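Local coordinates for putative peptidase (Bacteroides fragilis, PDB 5DYN), which cleaves and thereby activates Bacteroides fragilis toxin, acting as a cysteine protease of the clostripain (C11) family, at the interface of chains A and B. Sequence-based numbering; all coordinates share one arbitrary frame. Chains: chain A, Putative peptidase; chain B, Putative peptidase.

Contact 1: the interface of chains A and B. Residues chain A 23, 25-26, 90, 117-118; chain B 3-6.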
loop_
_atom_site.group_PDB
_atom_site.type_symbol
_atom_site.label_atom_id
_atom_site.label_comp_id
_atom_site.label_asym_id
_atom_site.label_seq_id
_atom_site.Cartn_x
_atom_site.Cartn_y
_atom_site.Cartn_z
ATOM N N ILE A 23 -0.265 -0.365 13.064
ATOM C CA ILE A 23 -0.384 0.931 13.709
ATOM C C ILE A 23 -1.871 1.206 13.908
ATOM O O ILE A 23 -2.517 1.843 13.074
ATOM C CB ILE A 23 0.278 2.044 12.878
ATOM C CG1 ILE A 23 1.713 1.648 12.522
ATOM C CG2 ILE A 23 0.244 3.368 13.629
ATOM C CD1 ILE A 23 2.405 2.613 11.584
ATOM N N GLN A 25 -3.407 2.567 16.728
ATOM C CA GLN A 25 -3.762 3.575 17.723
ATOM C C GLN A 25 -4.460 4.743 17.040
ATOM O O GLN A 25 -3.946 5.863 16.987
ATOM C CB GLN A 25 -2.526 4.046 18.492
ATOM C CG GLN A 25 -2.847 4.867 19.731
ATOM C CD GLN A 25 -1.636 5.065 20.609
ATOM O OE1 GLN A 25 -0.967 4.105 20.982
ATOM N NE2 GLN A 25 -1.331 6.317 20.930
ATOM N N ASN A 26 -5.646 4.461 16.517
ATOM C CA ASN A 26 -6.400 5.422 15.737
ATOM C C ASN A 26 -7.846 4.978 15.622
ATOM O O ASN A 26 -8.316 4.169 16.422
ATOM C CB ASN A 26 -5.772 5.590 14.353
ATOM C CG ASN A 26 -5.413 4.262 13.715
ATOM O OD1 ASN A 26 -6.199 3.315 13.745
ATOM N ND2 ASN A 26 -4.211 4.178 13.152
ATOM N N ALA A 90 4.633 4.777 14.746
ATOM C CA ALA A 90 4.849 5.405 13.448
ATOM C C ALA A 90 6.230 6.046 13.390
ATOM O O ALA A 90 6.556 6.762 12.442
ATOM C CB ALA A 90 3.770 6.439 13.167
ATOM N N SER A 117 -2.642 0.042 8.812
ATOM C CA SER A 117 -2.993 1.331 9.414
ATOM C C SER A 117 -3.778 2.214 8.447
ATOM O O SER A 117 -4.288 1.741 7.433
ATOM C CB SER A 117 -1.736 2.077 9.870
ATOM O OG SER A 117 -2.063 3.123 10.762
ATOM N N HIS A 118 -3.873 3.499 8.773
ATOM C CA HIS A 118 -4.374 4.493 7.828
ATOM C C HIS A 118 -3.289 4.797 6.805
ATOM O O HIS A 118 -2.101 4.648 7.091
ATOM C CB HIS A 118 -4.802 5.778 8.540
ATOM C CG HIS A 118 -6.157 5.697 9.171
ATOM N ND1 HIS A 118 -7.300 5.432 8.448
ATOM C CD2 HIS A 118 -6.553 5.859 10.456
ATOM C CE1 HIS A 118 -8.341 5.425 9.262
ATOM N NE2 HIS A 118 -7.916 5.684 10.485
ATOM N N GLY B 3 0.474 5.230 8.231
ATOM C CA GLY B 3 0.359 4.962 9.649
ATOM C C GLY B 3 -0.002 6.186 10.459
ATOM O O GLY B 3 0.582 7.255 10.282
ATOM N N GLN B 4 -0.980 6.027 11.342
ATOM C CA GLN B 4 -1.330 7.072 12.289
ATOM C C GLN B 4 -1.307 6.525 13.708
ATOM O O GLN B 4 -2.110 5.665 14.073
ATOM C CB GLN B 4 -2.703 7.663 11.978
ATOM C CG GLN B 4 -3.173 8.665 13.021
ATOM C CD GLN B 4 -4.592 9.140 12.782
ATOM O OE1 GLN B 4 -5.402 8.440 12.170
ATOM N NE2 GLN B 4 -4.900 10.340 13.259
ATOM N N ASP B 5 -0.367 7.021 14.501
ATOM C CA ASP B 5 -0.284 6.665 15.908
ATOM C C ASP B 5 -0.614 7.901 16.729
ATOM O O ASP B 5 0.271 8.702 17.039
ATOM C CB ASP B 5 1.108 6.131 16.258
ATOM C CG ASP B 5 1.158 5.472 17.623
ATOM O OD1 ASP B 5 0.693 6.080 18.610
ATOM O OD2 ASP B 5 1.675 4.338 17.711
ATOM N N GLY B 6 -1.887 8.057 17.072
ATOM C CA GLY B 6 -2.332 9.248 17.771
ATOM C C GLY B 6 -2.262 10.448 16.848
ATOM O O GLY B 6 -3.085 10.591 15.945
#

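Contact 2: the interface of chains A and B. Residues chain A 35, 39, 53, 114, 116; chain B 31, 63, 65, 69, 72.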
loop_
_atom_site.group_PDB
_atom_site.type_symbol
_atom_site.label_atom_id
_atom_site.label_comp_id
_atom_site.label_asym_id
_atom_site.label_seq_id
_atom_site.Cartn_x
_atom_site.Cartn_y
_atom_site.Cartn_z
ATOM N N ASP A 35 -9.419 -8.653 12.506
ATOM C CA ASP A 35 -8.337 -9.051 11.608
ATOM C C ASP A 35 -7.378 -10.043 12.261
ATOM O O ASP A 35 -7.029 -11.058 11.659
ATOM C CB ASP A 35 -7.566 -7.821 11.130
ATOM C CG ASP A 35 -8.302 -7.058 10.051
ATOM O OD1 ASP A 35 -9.491 -7.364 9.809
ATOM O OD2 ASP A 35 -7.692 -6.148 9.448
ATOM N N MET A 39 -6.607 -13.797 11.303
ATOM C CA MET A 39 -5.260 -14.305 11.083
ATOM C C MET A 39 -5.077 -15.670 11.739
ATOM O O MET A 39 -4.509 -16.580 11.136
ATOM C CB MET A 39 -4.221 -13.314 11.609
ATOM C CG MET A 39 -4.174 -12.021 10.818
ATOM S SD MET A 39 -3.121 -10.739 11.520
ATOM C CE MET A 39 -3.545 -9.379 10.428
ATOM N N LEU A 53 4.191 -16.412 11.409
ATOM C CA LEU A 53 3.394 -15.193 11.376
ATOM C C LEU A 53 3.570 -14.398 12.657
ATOM O O LEU A 53 3.018 -14.744 13.702
ATOM C CB LEU A 53 1.915 -15.499 11.165
ATOM C CG LEU A 53 1.014 -14.263 11.083
ATOM C CD1 LEU A 53 1.458 -13.350 9.944
ATOM C CD2 LEU A 53 -0.447 -14.652 10.923
ATOM N N VAL A 114 3.488 -6.988 6.262
ATOM C CA VAL A 114 2.167 -6.398 6.101
ATOM C C VAL A 114 2.094 -5.075 6.850
ATOM O O VAL A 114 2.532 -4.970 7.997
ATOM C CB VAL A 114 1.062 -7.342 6.613
ATOM C CG1 VAL A 114 -0.312 -6.706 6.452
ATOM C CG2 VAL A 114 1.129 -8.669 5.884
ATOM N N TRP A 116 -0.376 -2.313 8.322
ATOM C CA TRP A 116 -1.763 -2.229 8.766
ATOM C C TRP A 116 -2.024 -0.918 9.501
ATOM O O TRP A 116 -1.668 -0.788 10.676
ATOM C CB TRP A 116 -2.079 -3.419 9.681
ATOM C CG TRP A 116 -3.540 -3.735 9.889
ATOM C CD1 TRP A 116 -4.236 -4.778 9.341
ATOM C CD2 TRP A 116 -4.471 -3.029 10.723
ATOM N NE1 TRP A 116 -5.539 -4.759 9.777
ATOM C CE2 TRP A 116 -5.711 -3.695 10.622
ATOM C CE3 TRP A 116 -4.379 -1.897 11.542
ATOM C CZ2 TRP A 116 -6.848 -3.264 11.304
ATOM C CZ3 TRP A 116 -5.509 -1.470 12.216
ATOM C CH2 TRP A 116 -6.727 -2.154 12.094
ATOM N N ASP B 31 -2.118 -3.013 3.718
ATOM C CA ASP B 31 -3.544 -3.020 4.010
ATOM C C ASP B 31 -3.924 -1.641 4.536
ATOM O O ASP B 31 -4.261 -1.484 5.711
ATOM C CB ASP B 31 -3.895 -4.107 5.028
ATOM C CG ASP B 31 -5.332 -4.573 4.912
ATOM O OD1 ASP B 31 -6.111 -3.929 4.173
ATOM O OD2 ASP B 31 -5.689 -5.578 5.567
ATOM N N ALA B 63 -8.220 -6.744 4.748
ATOM C CA ALA B 63 -8.027 -8.045 4.123
ATOM C C ALA B 63 -8.816 -9.145 4.829
ATOM O O ALA B 63 -8.985 -9.110 6.049
ATOM C CB ALA B 63 -6.544 -8.398 4.097
ATOM N N TYR B 65 -8.138 -11.963 6.212
ATOM C CA TYR B 65 -6.923 -12.634 6.664
ATOM C C TYR B 65 -7.113 -14.129 6.908
ATOM O O TYR B 65 -6.144 -14.844 7.153
ATOM C CB TYR B 65 -6.388 -11.957 7.930
ATOM C CG TYR B 65 -5.758 -10.607 7.662
ATOM C CD1 TYR B 65 -4.481 -10.511 7.121
ATOM C CD2 TYR B 65 -6.440 -9.429 7.943
ATOM C CE1 TYR B 65 -3.902 -9.282 6.866
ATOM C CE2 TYR B 65 -5.867 -8.195 7.692
ATOM C CZ TYR B 65 -4.597 -8.128 7.153
ATOM O OH TYR B 65 -4.018 -6.904 6.900
ATOM N N VAL B 69 -3.830 -14.839 4.902
ATOM C CA VAL B 69 -2.723 -15.435 5.646
ATOM C C VAL B 69 -2.198 -16.706 4.957
ATOM O O VAL B 69 -0.989 -16.836 4.778
ATOM C CB VAL B 69 -3.113 -15.740 7.118
ATOM C CG1 VAL B 69 -2.213 -16.811 7.703
ATOM C CG2 VAL B 69 -3.057 -14.476 7.959
ATOM N N MET B 72 -0.233 -15.692 1.991
ATOM C CA MET B 72 1.077 -15.141 2.326
ATOM C C MET B 72 2.130 -16.226 2.511
ATOM O O MET B 72 3.324 -15.955 2.406
ATOM C CB MET B 72 0.993 -14.283 3.590
ATOM C CG MET B 72 0.154 -13.030 3.424
ATOM S SD MET B 72 0.290 -11.887 4.808
ATOM C CE MET B 72 -0.218 -12.926 6.169
#

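Contact 1: the interface of chains A and B
A:Asn26 reaches across to the backbone of B:Gln4, on strand 2-5 of chain B. At the base of its side chain, A:Asn26 CB packs beside the tip of B:Gln4, 3.6 Å from the amide oxygen OE1. The chain then turns into the crowded position between backbone N and carbonyl carbon (chi1 45°), which swings the amide toward B:Gln4 O. At the tip, the amide ND2 of A:Asn26 donates to B:Gln4 O at 2.7 Å, in the carbonyl plane and on a lone pair. A:Asn26 ND2 also donates to A:Ile23 O (2.9 Å), tilted from that carbonyl's plane. A:Ile23 O is thus gripped twice, because the hydroxyl OG of A:Ser117 donates to it in plane, on a lone pair. A:Ser117 OG in turn accepts from B:Gln4 N at 3.2 Å.

At the two ends of the segment, B:Gly3 N bonds to A:His118 O (2.9 Å) and B:Gly6 N to A:Gln25 O (3.0 Å). A:Ile23 rests its CG2 methyl on the B:Gln4 carbonyl, 3.3 Å from O, and also touches B:Asp5 CB. B:Gln4, fully extended, runs alongside A:His118, its OE1 3.3 Å from ring carbon CD2, with amide and ring planes 59° apart. A:His118 belongs to the His-Gly motif that supplies the family's catalytic histidine, so the start of chain B is tied directly to the backbone carrying that residue and probably helps hold it in place.

Contact 2: the interface of chains A and B
B:Tyr65, at the start of helix 65-72, lays its ring against A:Met39 of helix 29-43 in this clostripain-family protease. In a CH-pi contact, the methyl CE of A:Met39 sits over the B:Tyr65 ring, 3.4 Å from the centroid. A:Met39 runs alongside the tyrosine, its CG 3.6 Å from B:Tyr65 CB; extension beyond CG (chi2 173°) carries CE out over the ring. On the opposite face lies B:Ala63 CB, offset toward the rim.

Hydrogen bonds hold the flat groups from within each chain. The phenol OH of B:Tyr65 donates to the carboxylate oxygen OD2 of B:Asp31 (2.5 Å) on its anti lone pair, while B:Ala63 N uses the syn one. A:Asp35 OD2 takes the indole NE1 of A:Trp116 at 2.6 Å, in the ring plane. With its rotation fixed this way, the indole of A:Trp116 turns its edge to B:Tyr65, CD1 3.2 Å from OH. The carboxylate of A:Asp35 borders the CE2 side of the phenol ring, the planes 59° apart. A:Asp35 OD2 is 4.4 Å from B:Asp31 OD2; the donors on each oxygen may ease any repulsion.

Apolar packing continues beyond the ring. A:Val114 CG2 touches the sulphur SD of B:Met72 at 3.5 Å, and B:Val69 CG2 fits between the base of A:Met39 and A:Leu53 CD2. A parallel bridge joins A:Trp116 and B:Asp31 of strands 110-116 and 27-31. B:Asp31 belongs to the Asp-Ala-Cys motif that bears the nucleophile.

The centres of contact 1 and contact 2 lie about 16 Å apart within the A-B interface, and no residue is common to both. Chain A links them: strand 110-116 ends at A:Trp116 in contact 2 and runs straight on into A:Ser117 and A:His118 of contact 1. Contact 1 is mostly hydrogen bonding to the backbone of chain B, from main-chain and side-chain groups of chain A; contact 2 is mostly side-chain packing. Between them they probably bring the histidine segment of chain A next to the cysteine segment of chain B. The two chains look like pieces of one clostripain-family protease domain, chain A the smaller, N-terminal one.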